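Local atomic coordinates of PlaB phospholipase (Legionella pneumophila, PDB entry 6ZTI), a protein that acts as a virulence-associated phospholipase of the alpha/beta hydrolase fold, its activity controlled by NAD(H)-mediated tetramerization. Residues 373-381 with 393-404; 411-419 with 431-441. All coordinates share one frame; numbering follows the deposited sequence. Where two conformers were deposited one is given.

Interaction 1: residues 373-381 with 393-404; sequences LPAGFFVDR and YFLDYDIMEGGI. With SND (thionicotinamide-adenine-dinucleotide), chain J.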
loop_
_atom_site.group_PDB
_atom_site.type_symbol
_atom_site.label_atom_id
_atom_site.label_comp_id
_atom_site.label_asym_id
_atom_site.label_seq_id
_atom_site.Cartn_x
_atom_site.Cartn_y
_atom_site.Cartn_z
ATOM N N LEU B 373 32.596 -15.210 -6.122
ATOM C CA LEU B 373 32.001 -16.319 -5.385
ATOM C C LEU B 373 32.041 -17.602 -6.226
ATOM O O LEU B 373 31.929 -17.550 -7.449
ATOM C CB LEU B 373 30.565 -15.994 -5.005
ATOM C CG LEU B 373 30.341 -15.155 -3.740
ATOM C CD1 LEU B 373 30.634 -16.005 -2.531
ATOM C CD2 LEU B 373 31.217 -13.926 -3.676
ATOM N N PRO B 374 32.197 -18.770 -5.604
ATOM C CA PRO B 374 32.112 -20.019 -6.379
ATOM C C PRO B 374 30.785 -20.120 -7.118
ATOM O O PRO B 374 29.735 -19.779 -6.578
ATOM C CB PRO B 374 32.247 -21.111 -5.315
ATOM C CG PRO B 374 33.027 -20.465 -4.221
ATOM C CD PRO B 374 32.545 -19.026 -4.199
ATOM N N ALA B 375 30.847 -20.576 -8.374
ATOM C CA ALA B 375 29.637 -20.795 -9.160
ATOM C C ALA B 375 28.752 -21.847 -8.502
ATOM O O ALA B 375 29.216 -22.940 -8.174
ATOM C CB ALA B 375 30.001 -21.242 -10.569
ATOM N N GLY B 376 27.469 -21.530 -8.343
ATOM C CA GLY B 376 26.546 -22.414 -7.654
ATOM C C GLY B 376 26.427 -22.190 -6.161
ATOM O O GLY B 376 25.766 -22.985 -5.483
ATOM N N PHE B 377 27.042 -21.133 -5.621
ATOM C CA PHE B 377 26.990 -20.888 -4.182
ATOM C C PHE B 377 25.572 -20.635 -3.673
ATOM O O PHE B 377 25.299 -20.857 -2.493
ATOM C CB PHE B 377 27.879 -19.685 -3.836
ATOM C CG PHE B 377 27.221 -18.358 -4.121
ATOM C CD1 PHE B 377 27.119 -17.876 -5.422
ATOM C CD2 PHE B 377 26.687 -17.601 -3.088
ATOM C CE1 PHE B 377 26.490 -16.664 -5.683
ATOM C CE2 PHE B 377 26.051 -16.396 -3.346
ATOM C CZ PHE B 377 25.964 -15.917 -4.629
ATOM N N PHE B 378 24.660 -20.197 -4.530
ATOM C CA PHE B 378 23.408 -19.570 -4.113
ATOM C C PHE B 378 22.225 -20.504 -4.307
ATOM O O PHE B 378 22.091 -21.137 -5.356
ATOM C CB PHE B 378 23.186 -18.296 -4.912
ATOM C CG PHE B 378 21.844 -17.662 -4.719
ATOM C CD1 PHE B 378 20.759 -18.050 -5.488
ATOM C CD2 PHE B 378 21.688 -16.615 -3.819
ATOM C CE1 PHE B 378 19.522 -17.435 -5.338
ATOM C CE2 PHE B 378 20.455 -15.989 -3.660
ATOM C CZ PHE B 378 19.373 -16.399 -4.420
ATOM N N VAL B 379 21.357 -20.566 -3.306
ATOM C CA VAL B 379 20.082 -21.264 -3.411
ATOM C C VAL B 379 18.904 -20.292 -3.408
ATOM O O VAL B 379 18.017 -20.385 -4.257
ATOM C CB VAL B 379 19.927 -22.318 -2.292
ATOM C CG1 VAL B 379 18.604 -23.072 -2.483
ATOM C CG2 VAL B 379 21.122 -23.268 -2.276
ATOM N N ASP B 380 18.867 -19.366 -2.449
ATOM C CA ASP B 380 17.690 -18.518 -2.283
ATOM C C ASP B 380 18.036 -17.210 -1.579
ATOM O O ASP B 380 19.010 -17.107 -0.836
ATOM C CB ASP B 380 16.599 -19.251 -1.483
ATOM C CG ASP B 380 15.307 -18.467 -1.398
ATOM O OD1 ASP B 380 14.711 -18.209 -2.467
ATOM O OD2 ASP B 380 14.881 -18.131 -0.270
ATOM N N ARG B 381 17.180 -16.218 -1.784
ATOM C CA ARG B 381 17.178 -15.033 -0.943
ATOM C C ARG B 381 15.743 -14.580 -0.738
ATOM O O ARG B 381 14.893 -14.723 -1.617
ATOM C CB ARG B 381 18.013 -13.879 -1.544
ATOM C CG ARG B 381 17.476 -13.347 -2.842
ATOM C CD ARG B 381 18.513 -12.495 -3.554
ATOM N NE ARG B 381 17.923 -11.586 -4.532
ATOM C CZ ARG B 381 18.634 -10.714 -5.251
ATOM N NH1 ARG B 381 19.948 -10.647 -5.107
ATOM N NH2 ARG B 381 18.041 -9.902 -6.108
ATOM N N TYR B 393 19.696 -15.067 3.217
ATOM C CA TYR B 393 20.330 -15.802 2.129
ATOM C C TYR B 393 20.467 -17.261 2.522
ATOM O O TYR B 393 20.761 -17.579 3.675
ATOM C CB TYR B 393 21.727 -15.250 1.803
ATOM C CG TYR B 393 21.776 -14.284 0.627
ATOM C CD1 TYR B 393 21.133 -13.067 0.681
ATOM C CD2 TYR B 393 22.487 -14.593 -0.516
ATOM C CE1 TYR B 393 21.174 -12.188 -0.379
ATOM C CE2 TYR B 393 22.541 -13.713 -1.591
ATOM C CZ TYR B 393 21.893 -12.512 -1.512
ATOM O OH TYR B 393 21.942 -11.634 -2.577
ATOM N N PHE B 394 20.294 -18.134 1.542
ATOM C CA PHE B 394 20.438 -19.570 1.686
ATOM C C PHE B 394 21.493 -20.016 0.689
ATOM O O PHE B 394 21.346 -19.783 -0.522
ATOM C CB PHE B 394 19.084 -20.241 1.431
ATOM C CG PHE B 394 19.011 -21.679 1.851
ATOM C CD1 PHE B 394 19.501 -22.088 3.089
ATOM C CD2 PHE B 394 18.405 -22.613 1.028
ATOM C CE1 PHE B 394 19.418 -23.402 3.460
ATOM C CE2 PHE B 394 18.317 -23.923 1.401
ATOM C CZ PHE B 394 18.831 -24.322 2.615
ATOM N N LEU B 395 22.549 -20.650 1.194
ATOM C CA LEU B 395 23.748 -20.922 0.426
ATOM C C LEU B 395 24.104 -22.396 0.494
ATOM O O LEU B 395 23.840 -23.077 1.492
ATOM C CB LEU B 395 24.957 -20.118 0.947
ATOM C CG LEU B 395 24.746 -18.623 1.151
ATOM C CD1 LEU B 395 26.013 -18.045 1.793
ATOM C CD2 LEU B 395 24.414 -17.918 -0.139
ATOM N N ASP B 396 24.750 -22.861 -0.570
ATOM C CA ASP B 396 25.287 -24.213 -0.627
ATOM C C ASP B 396 26.655 -24.192 0.038
ATOM O O ASP B 396 27.617 -23.644 -0.507
ATOM C CB ASP B 396 25.365 -24.696 -2.073
ATOM C CG ASP B 396 25.757 -26.156 -2.192
ATOM O OD1 ASP B 396 26.637 -26.608 -1.431
ATOM O OD2 ASP B 396 25.184 -26.857 -3.058
ATOM N N TYR B 397 26.747 -24.786 1.220
ATOM C CA TYR B 397 27.996 -24.718 1.958
ATOM C C TYR B 397 29.096 -25.516 1.271
ATOM O O TYR B 397 30.260 -25.110 1.272
ATOM C CB TYR B 397 27.803 -25.229 3.377
ATOM C CG TYR B 397 29.111 -25.261 4.132
ATOM C CD1 TYR B 397 29.935 -26.375 4.077
ATOM C CD2 TYR B 397 29.542 -24.159 4.866
ATOM C CE1 TYR B 397 31.138 -26.405 4.751
ATOM C CE2 TYR B 397 30.745 -24.179 5.543
ATOM C CZ TYR B 397 31.543 -25.306 5.475
ATOM O OH TYR B 397 32.744 -25.356 6.147
ATOM N N ASP B 398 28.764 -26.675 0.725
ATOM C CA ASP B 398 29.812 -27.504 0.146
ATOM C C ASP B 398 30.380 -26.875 -1.117
ATOM O O ASP B 398 31.566 -27.035 -1.401
ATOM C CB ASP B 398 29.268 -28.906 -0.129
ATOM C CG ASP B 398 28.938 -29.654 1.152
ATOM O OD1 ASP B 398 29.770 -29.645 2.086
ATOM O OD2 ASP B 398 27.838 -30.228 1.233
ATOM N N ILE B 399 29.564 -26.141 -1.871
ATOM C CA ILE B 399 30.080 -25.456 -3.047
ATOM C C ILE B 399 30.925 -24.260 -2.629
ATOM O O ILE B 399 31.968 -23.976 -3.229
ATOM C CB ILE B 399 28.913 -25.047 -3.966
ATOM C CG1 ILE B 399 28.322 -26.292 -4.636
ATOM C CG2 ILE B 399 29.371 -24.001 -4.985
ATOM C CD1 ILE B 399 27.102 -26.051 -5.509
ATOM N N MET B 400 30.483 -23.538 -1.597
ATOM C CA MET B 400 31.255 -22.410 -1.080
ATOM C C MET B 400 32.613 -22.861 -0.571
ATOM O O MET B 400 33.649 -22.307 -0.948
ATOM C CB MET B 400 30.494 -21.733 0.056
ATOM C CG MET B 400 29.174 -21.181 -0.347
ATOM S SD MET B 400 29.023 -19.473 0.111
ATOM C CE MET B 400 30.336 -18.786 -0.890
ATOM N N GLU B 401 32.618 -23.849 0.327
ATOM C CA GLU B 401 33.864 -24.310 0.925
ATOM C C GLU B 401 34.823 -24.819 -0.142
ATOM O O GLU B 401 36.001 -24.446 -0.163
ATOM C CB GLU B 401 33.565 -25.405 1.954
ATOM C CG GLU B 401 34.722 -25.723 2.901
ATOM C CD GLU B 401 35.727 -26.714 2.330
ATOM O OE1 GLU B 401 35.376 -27.488 1.410
ATOM O OE2 GLU B 401 36.879 -26.720 2.822
ATOM N N GLY B 402 34.333 -25.670 -1.044
ATOM C CA GLY B 402 35.203 -26.232 -2.060
ATOM C C GLY B 402 35.818 -25.176 -2.953
ATOM O O GLY B 402 36.966 -25.312 -3.386
ATOM N N GLY B 403 35.082 -24.107 -3.228
ATOM C CA GLY B 403 35.584 -23.087 -4.124
ATOM C C GLY B 403 36.445 -22.030 -3.465
ATOM O O GLY B 403 37.309 -21.437 -4.112
ATOM N N ILE B 404 36.212 -21.766 -2.187
ATOM C CA ILE B 404 36.951 -20.725 -1.485
ATOM C C ILE B 404 38.239 -21.276 -0.883
ATOM O O ILE B 404 39.272 -20.596 -0.872
ATOM C CB ILE B 404 36.025 -20.088 -0.425
ATOM C CG1 ILE B 404 35.001 -19.187 -1.126
ATOM C CG2 ILE B 404 36.814 -19.314 0.623
ATOM C CD1 ILE B 404 33.898 -18.658 -0.216
HETATM P PA SND J . 24.462 -15.595 -9.937
HETATM O O1A SND J . 25.391 -14.474 -10.315
HETATM O O2A SND J . 23.503 -16.053 -10.976
HETATM O O5B SND J . 23.639 -15.155 -8.616
HETATM C C5B SND J . 22.684 -15.979 -7.927
HETATM C C4B SND J . 21.952 -15.056 -6.981
HETATM O O4B SND J . 22.874 -14.492 -6.018
HETATM C C3B SND J . 21.304 -13.855 -7.650
HETATM O O3B SND J . 20.220 -13.436 -6.847
HETATM C C2B SND J . 22.423 -12.821 -7.625
HETATM O O2B SND J . 21.904 -11.502 -7.738
HETATM C C1B SND J . 23.013 -13.098 -6.240
HETATM N N9A SND J . 24.421 -12.747 -6.094
HETATM C C8A SND J . 25.428 -12.926 -7.007
HETATM N N7A SND J . 26.601 -12.506 -6.597
HETATM C C5A SND J . 26.348 -12.014 -5.324
HETATM C C6A SND J . 27.177 -11.430 -4.349
HETATM N N6A SND J . 28.479 -11.205 -4.523
HETATM N N1A SND J . 26.611 -11.075 -3.171
HETATM C C2A SND J . 25.304 -11.287 -2.996
HETATM N N3A SND J . 24.419 -11.810 -3.849
HETATM C C4A SND J . 25.008 -12.159 -5.001
HETATM O O3 SND J . 25.238 -16.889 -9.437
HETATM P PN SND J . 26.638 -17.566 -9.796
HETATM O O1N SND J . 26.873 -17.459 -11.255
HETATM O O2N SND J . 26.662 -18.890 -9.149
HETATM O O5D SND J . 27.630 -16.548 -9.068
HETATM C C5D SND J . 29.003 -16.907 -8.801
HETATM C C4D SND J . 29.845 -15.654 -8.818
HETATM O O4D SND J . 30.024 -15.191 -10.176
HETATM C C3D SND J . 29.274 -14.465 -8.051
HETATM O O3D SND J . 30.358 -13.766 -7.468
HETATM C C2D SND J . 28.645 -13.613 -9.150
HETATM O O2D SND J . 28.588 -12.240 -8.779
HETATM C C1D SND J . 29.646 -13.839 -10.269
HETATM N N1N SND J . 29.022 -13.616 -11.639
HETATM C C2N SND J . 29.562 -12.688 -12.447
HETATM C C3N SND J . 29.076 -12.521 -13.729
HETATM C C7N SND J . 29.650 -11.502 -14.647
HETATM S S7N SND J . 29.130 -11.383 -16.224
HETATM N N7N SND J . 30.575 -10.706 -14.152
HETATM C C4N SND J . 28.021 -13.326 -14.147
HETATM C C5N SND J . 27.477 -14.259 -13.287
HETATM C C6N SND J . 27.995 -14.394 -12.026
#
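Tyr393 and Arg381 face each other as a non-hydrogen-bonded pair and point the same way, toward the bound thio-NAD. Followed outward from its beta carbon, the Tyr393 ring has Arg381 CB over one face, nearest CE1 and CD1, a CH-pi contact with CB 4.0 Å from the ring centroid. On its other flank CD2 borders Phe378 and CE2 lies 3.7 Å from Phe378 CE2, the two rings steeply inclined at 78°; CE2 and CZ also approach adenine N3A. At the tip, the Tyr393 hydroxyl OH donates to N3A of the dinucleotide over 2.8 Å and receives a weak bond from Arg381 NH1; a second thio-NAD also bonds to this hydroxyl. The Arg381 guanidinium carries ribose O3B over one face, while its NE forms a salt bridge to that second dinucleotide. With CG anti to the backbone N (chi1 172°), Phe378 brings one ring face under ribose C4B, which sits over its centre. Two backbone N-H groups also bind the ligand: Gly376 N reaches phosphate O2N at 2.9 Å, and Leu373 N reaches ribose O3D at 3.0 Å. Between the strands, a classic beta bulge lets Val379 N and Asp380 N both donate to Phe394 O. Asp396 OD1 accepts from Ile399 N at 3.0 Å, capping the helix. Pro374 packs its CG against Gly403 CA at 3.7 Å. The hairpin 378-383/390-396 thus runs on into helix 397-404, which covers the 374-377 turn; strand 340-349 flanks strand 390-396, and strand 358-364 meets Leu373.

Interaction 2: residues 411-419 with 431-441; sequences GNLGFRVKA and YRLLDFHSSLA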
loop_
_atom_site.group_PDB
_atom_site.type_symbol
_atom_site.label_atom_id
_atom_site.label_comp_id
_atom_site.label_asym_id
_atom_site.label_seq_id
_atom_site.Cartn_x
_atom_site.Cartn_y
_atom_site.Cartn_z
ATOM N N GLY B 411 40.893 -18.981 0.847
ATOM C CA GLY B 411 39.952 -19.156 1.930
ATOM C C GLY B 411 39.144 -17.926 2.265
ATOM O O GLY B 411 38.394 -17.953 3.243
ATOM N N ASN B 412 39.251 -16.857 1.474
ATOM C CA ASN B 412 38.638 -15.586 1.833
ATOM C C ASN B 412 37.131 -15.605 1.630
ATOM O O ASN B 412 36.622 -16.117 0.627
ATOM C CB ASN B 412 39.238 -14.440 1.021
ATOM C CG ASN B 412 40.676 -14.131 1.415
ATOM O OD1 ASN B 412 41.200 -14.672 2.391
ATOM N ND2 ASN B 412 41.317 -13.240 0.658
ATOM N N LEU B 413 36.420 -15.024 2.595
ATOM C CA LEU B 413 35.001 -14.745 2.467
ATOM C C LEU B 413 34.701 -13.492 3.269
ATOM O O LEU B 413 35.165 -13.357 4.402
ATOM C CB LEU B 413 34.133 -15.896 2.983
ATOM C CG LEU B 413 32.626 -15.644 2.961
ATOM C CD1 LEU B 413 32.134 -15.482 1.546
ATOM C CD2 LEU B 413 31.902 -16.812 3.647
ATOM N N GLY B 414 33.891 -12.606 2.698
ATOM C CA GLY B 414 33.569 -11.366 3.364
ATOM C C GLY B 414 32.200 -10.830 2.998
ATOM O O GLY B 414 31.469 -11.408 2.188
ATOM N N PHE B 415 31.846 -9.726 3.657
ATOM C CA PHE B 415 30.637 -8.966 3.379
ATOM C C PHE B 415 31.002 -7.537 3.012
ATOM O O PHE B 415 31.947 -6.964 3.556
ATOM C CB PHE B 415 29.698 -8.882 4.588
ATOM C CG PHE B 415 29.290 -10.194 5.142
ATOM C CD1 PHE B 415 28.841 -11.197 4.320
ATOM C CD2 PHE B 415 29.321 -10.409 6.505
ATOM C CE1 PHE B 415 28.445 -12.400 4.838
ATOM C CE2 PHE B 415 28.927 -11.625 7.029
ATOM C CZ PHE B 415 28.496 -12.617 6.193
ATOM N N ARG B 416 30.214 -6.948 2.123
ATOM C CA ARG B 416 30.253 -5.517 1.884
ATOM C C ARG B 416 28.817 -5.012 1.890
ATOM O O ARG B 416 27.942 -5.593 1.233
ATOM C CB ARG B 416 30.958 -5.186 0.569
ATOM C CG ARG B 416 30.774 -3.757 0.142
ATOM C CD ARG B 416 31.640 -3.376 -1.079
ATOM N NE ARG B 416 32.970 -2.895 -0.686
ATOM C CZ ARG B 416 33.725 -2.053 -1.397
ATOM N NH1 ARG B 416 33.292 -1.571 -2.559
ATOM N NH2 ARG B 416 34.915 -1.672 -0.933
ATOM N N VAL B 417 28.571 -3.958 2.661
ATOM C CA VAL B 417 27.252 -3.362 2.799
ATOM C C VAL B 417 27.358 -1.914 2.360
ATOM O O VAL B 417 28.157 -1.146 2.912
ATOM C CB VAL B 417 26.717 -3.438 4.233
ATOM C CG1 VAL B 417 25.380 -2.720 4.312
ATOM C CG2 VAL B 417 26.578 -4.864 4.666
ATOM N N LYS B 418 26.561 -1.551 1.370
ATOM C CA LYS B 418 26.439 -0.184 0.885
ATOM C C LYS B 418 25.030 0.286 1.232
ATOM O O LYS B 418 24.059 -0.181 0.633
ATOM C CB LYS B 418 26.699 -0.139 -0.620
ATOM C CG LYS B 418 26.737 1.246 -1.252
ATOM C CD LYS B 418 26.923 1.120 -2.761
ATOM C CE LYS B 418 26.818 2.463 -3.465
ATOM N NZ LYS B 418 26.258 2.350 -4.844
ATOM N N ALA B 419 24.916 1.187 2.205
ATOM C CA ALA B 419 23.623 1.740 2.581
ATOM C C ALA B 419 23.471 3.104 1.921
ATOM O O ALA B 419 24.460 3.756 1.575
ATOM C CB ALA B 419 23.481 1.847 4.095
ATOM N N TYR B 431 25.534 7.286 5.077
ATOM C CA TYR B 431 26.229 6.131 5.627
ATOM C C TYR B 431 27.461 5.820 4.797
ATOM O O TYR B 431 27.431 5.901 3.567
ATOM C CB TYR B 431 25.318 4.887 5.655
ATOM C CG TYR B 431 24.100 5.064 6.505
ATOM C CD1 TYR B 431 24.153 4.860 7.874
ATOM C CD2 TYR B 431 22.899 5.449 5.945
ATOM C CE1 TYR B 431 23.037 5.043 8.670
ATOM C CE2 TYR B 431 21.790 5.635 6.721
ATOM C CZ TYR B 431 21.861 5.433 8.084
ATOM O OH TYR B 431 20.733 5.616 8.852
ATOM N N ARG B 432 28.532 5.439 5.482
ATOM C CA ARG B 432 29.762 5.002 4.842
ATOM C C ARG B 432 29.720 3.494 4.651
ATOM O O ARG B 432 29.243 2.765 5.521
ATOM C CB ARG B 432 30.975 5.385 5.690
ATOM C CG ARG B 432 32.283 5.331 4.959
ATOM C CD ARG B 432 33.433 5.784 5.845
ATOM N NE ARG B 432 33.830 7.165 5.582
ATOM C CZ ARG B 432 34.712 7.842 6.314
ATOM N NH1 ARG B 432 35.286 7.273 7.369
ATOM N NH2 ARG B 432 35.013 9.094 5.996
ATOM N N LEU B 433 30.226 3.035 3.511
ATOM C CA LEU B 433 30.293 1.607 3.205
ATOM C C LEU B 433 30.996 0.832 4.314
ATOM O O LEU B 433 31.922 1.328 4.950
ATOM C CB LEU B 433 31.018 1.458 1.865
ATOM C CG LEU B 433 31.429 0.142 1.244
ATOM C CD1 LEU B 433 31.793 0.421 -0.219
ATOM C CD2 LEU B 433 32.598 -0.461 1.977
ATOM N N LEU B 434 30.544 -0.396 4.562
ATOM C CA LEU B 434 31.192 -1.289 5.514
ATOM C C LEU B 434 31.709 -2.514 4.777
ATOM O O LEU B 434 30.999 -3.083 3.943
ATOM C CB LEU B 434 30.238 -1.706 6.630
ATOM C CG LEU B 434 30.786 -2.678 7.666
ATOM C CD1 LEU B 434 30.168 -2.408 9.018
ATOM C CD2 LEU B 434 30.541 -4.106 7.280
ATOM N N ASP B 435 32.948 -2.907 5.089
ATOM C CA ASP B 435 33.597 -4.099 4.556
ATOM C C ASP B 435 34.020 -4.975 5.718
ATOM O O ASP B 435 34.658 -4.494 6.655
ATOM C CB ASP B 435 34.834 -3.741 3.744
ATOM C CG ASP B 435 34.502 -3.112 2.439
ATOM O OD1 ASP B 435 33.613 -3.642 1.745
ATOM O OD2 ASP B 435 35.137 -2.091 2.102
ATOM N N PHE B 436 33.667 -6.247 5.661
ATOM C CA PHE B 436 34.089 -7.214 6.654
ATOM C C PHE B 436 34.843 -8.324 5.943
ATOM O O PHE B 436 34.339 -8.899 4.972
ATOM C CB PHE B 436 32.892 -7.751 7.420
ATOM C CG PHE B 436 33.209 -8.919 8.307
ATOM C CD1 PHE B 436 34.043 -8.772 9.397
ATOM C CD2 PHE B 436 32.647 -10.159 8.063
ATOM C CE1 PHE B 436 34.321 -9.847 10.221
ATOM C CE2 PHE B 436 32.928 -11.222 8.878
ATOM C CZ PHE B 436 33.766 -11.061 9.957
ATOM N N HIS B 437 36.055 -8.607 6.410
ATOM C CA HIS B 437 36.907 -9.623 5.811
ATOM C C HIS B 437 37.042 -10.786 6.779
ATOM O O HIS B 437 37.438 -10.595 7.936
ATOM C CB HIS B 437 38.277 -9.049 5.455
ATOM C CG HIS B 437 38.231 -8.053 4.344
ATOM N ND1 HIS B 437 39.296 -7.239 4.027
ATOM C CD2 HIS B 437 37.243 -7.738 3.473
ATOM C CE1 HIS B 437 38.964 -6.458 3.013
ATOM N NE2 HIS B 437 37.726 -6.745 2.654
ATOM N N SER B 438 36.709 -11.983 6.305
ATOM C CA SER B 438 36.803 -13.178 7.117
ATOM C C SER B 438 37.421 -14.289 6.281
ATOM O O SER B 438 37.987 -14.049 5.209
ATOM C CB SER B 438 35.425 -13.573 7.652
ATOM O OG SER B 438 35.585 -14.532 8.666
ATOM N N SER B 439 37.294 -15.516 6.786
ATOM C CA SER B 439 37.898 -16.692 6.182
ATOM C C SER B 439 36.980 -17.886 6.408
ATOM O O SER B 439 36.277 -17.959 7.419
ATOM C CB SER B 439 39.283 -16.966 6.778
ATOM O OG SER B 439 39.893 -18.104 6.185
ATOM N N LEU B 440 36.983 -18.815 5.451
ATOM C CA LEU B 440 36.393 -20.135 5.637
ATOM C C LEU B 440 37.446 -21.197 5.928
ATOM O O LEU B 440 37.125 -22.388 5.938
ATOM C CB LEU B 440 35.578 -20.552 4.406
ATOM C CG LEU B 440 34.180 -19.947 4.212
ATOM C CD1 LEU B 440 33.466 -20.647 3.068
ATOM C CD2 LEU B 440 33.326 -20.006 5.479
ATOM N N ALA B 441 38.695 -20.797 6.159
ATOM C CA ALA B 441 39.768 -21.747 6.406
ATOM C C ALA B 441 40.125 -21.904 7.881
ATOM O O ALA B 441 40.904 -22.804 8.217
ATOM C CB ALA B 441 41.027 -21.339 5.632
HETATM O O HOH W 1 41.235 -16.595 4.491
HETATM O O HOH W 2 27.197 1.797 3.879
HETATM O O HOH W 3 27.035 3.451 1.977
#
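Asp435 OD1 accepts the shortest direct polar bond between the two strands, 2.6 Å from Arg416 NE, on its syn lone pair and nearly straight at 167°. Arg416 NH2 holds Asp435 OD2 at 3.1 Å, making a side-on, two-pronged salt bridge whose guanidinium and carboxylate planes are only 19° apart. The bend at chi3 (-88°) turns the end of the arginine alongside the aspartate, and Leu433 CD1 sits over the centre of one guanidinium face, 3.4 Å from Arg416 CZ. The face carrying Leu413, Phe415, Val417, Leu434 and Phe436 is mostly apolar: Phe415 and Phe436 lie side by side, CD2 to CD2 at 3.7 Å, their planes nearly parallel but slid apart, while Leu413 CD2 meets CG of Leu440, just past the strand. Phe415 also meets Phe345 edge-to-face and packs on Leu362, a residue of the NAD-binding site. At one end, a water joins Asn412 OD1 to Ser439 OG, which accepts from Ala441 N in an ST turn. Leu440 N bonds to Gly411 O at 2.8 Å, prolonging the pairing past the strand. At the other end, Ala419 CB packs on Tyr431 CB. Paired backbone bonds at Leu413-Ser438, Phe415-Phe436 and Val417-Leu434 mark a regular antiparallel beta hairpin within the mixed sheet.

From the N terminus, the chain passes through 373-381 and returns at 393-404, so interaction 1 closes the first loop, 11 residues long, before interaction 2 opens. Interaction 2 then closes a second loop of 11 residues between 411-419 and 431-441; the two follow in series, neither nested nor crossed. Helix 397-404 is the bridge between them: Ile404 O probably accepts a hydrogen bond from Gly411 N at 2.9 Å, and Ile404 CD1 packs against Leu413 and Leu440. Both hairpins belong to the same mixed sheet. Strand 358-364 touches the ligand-binding turn at Leu373 and pairs with 412-419, linking that turn to the second hairpin.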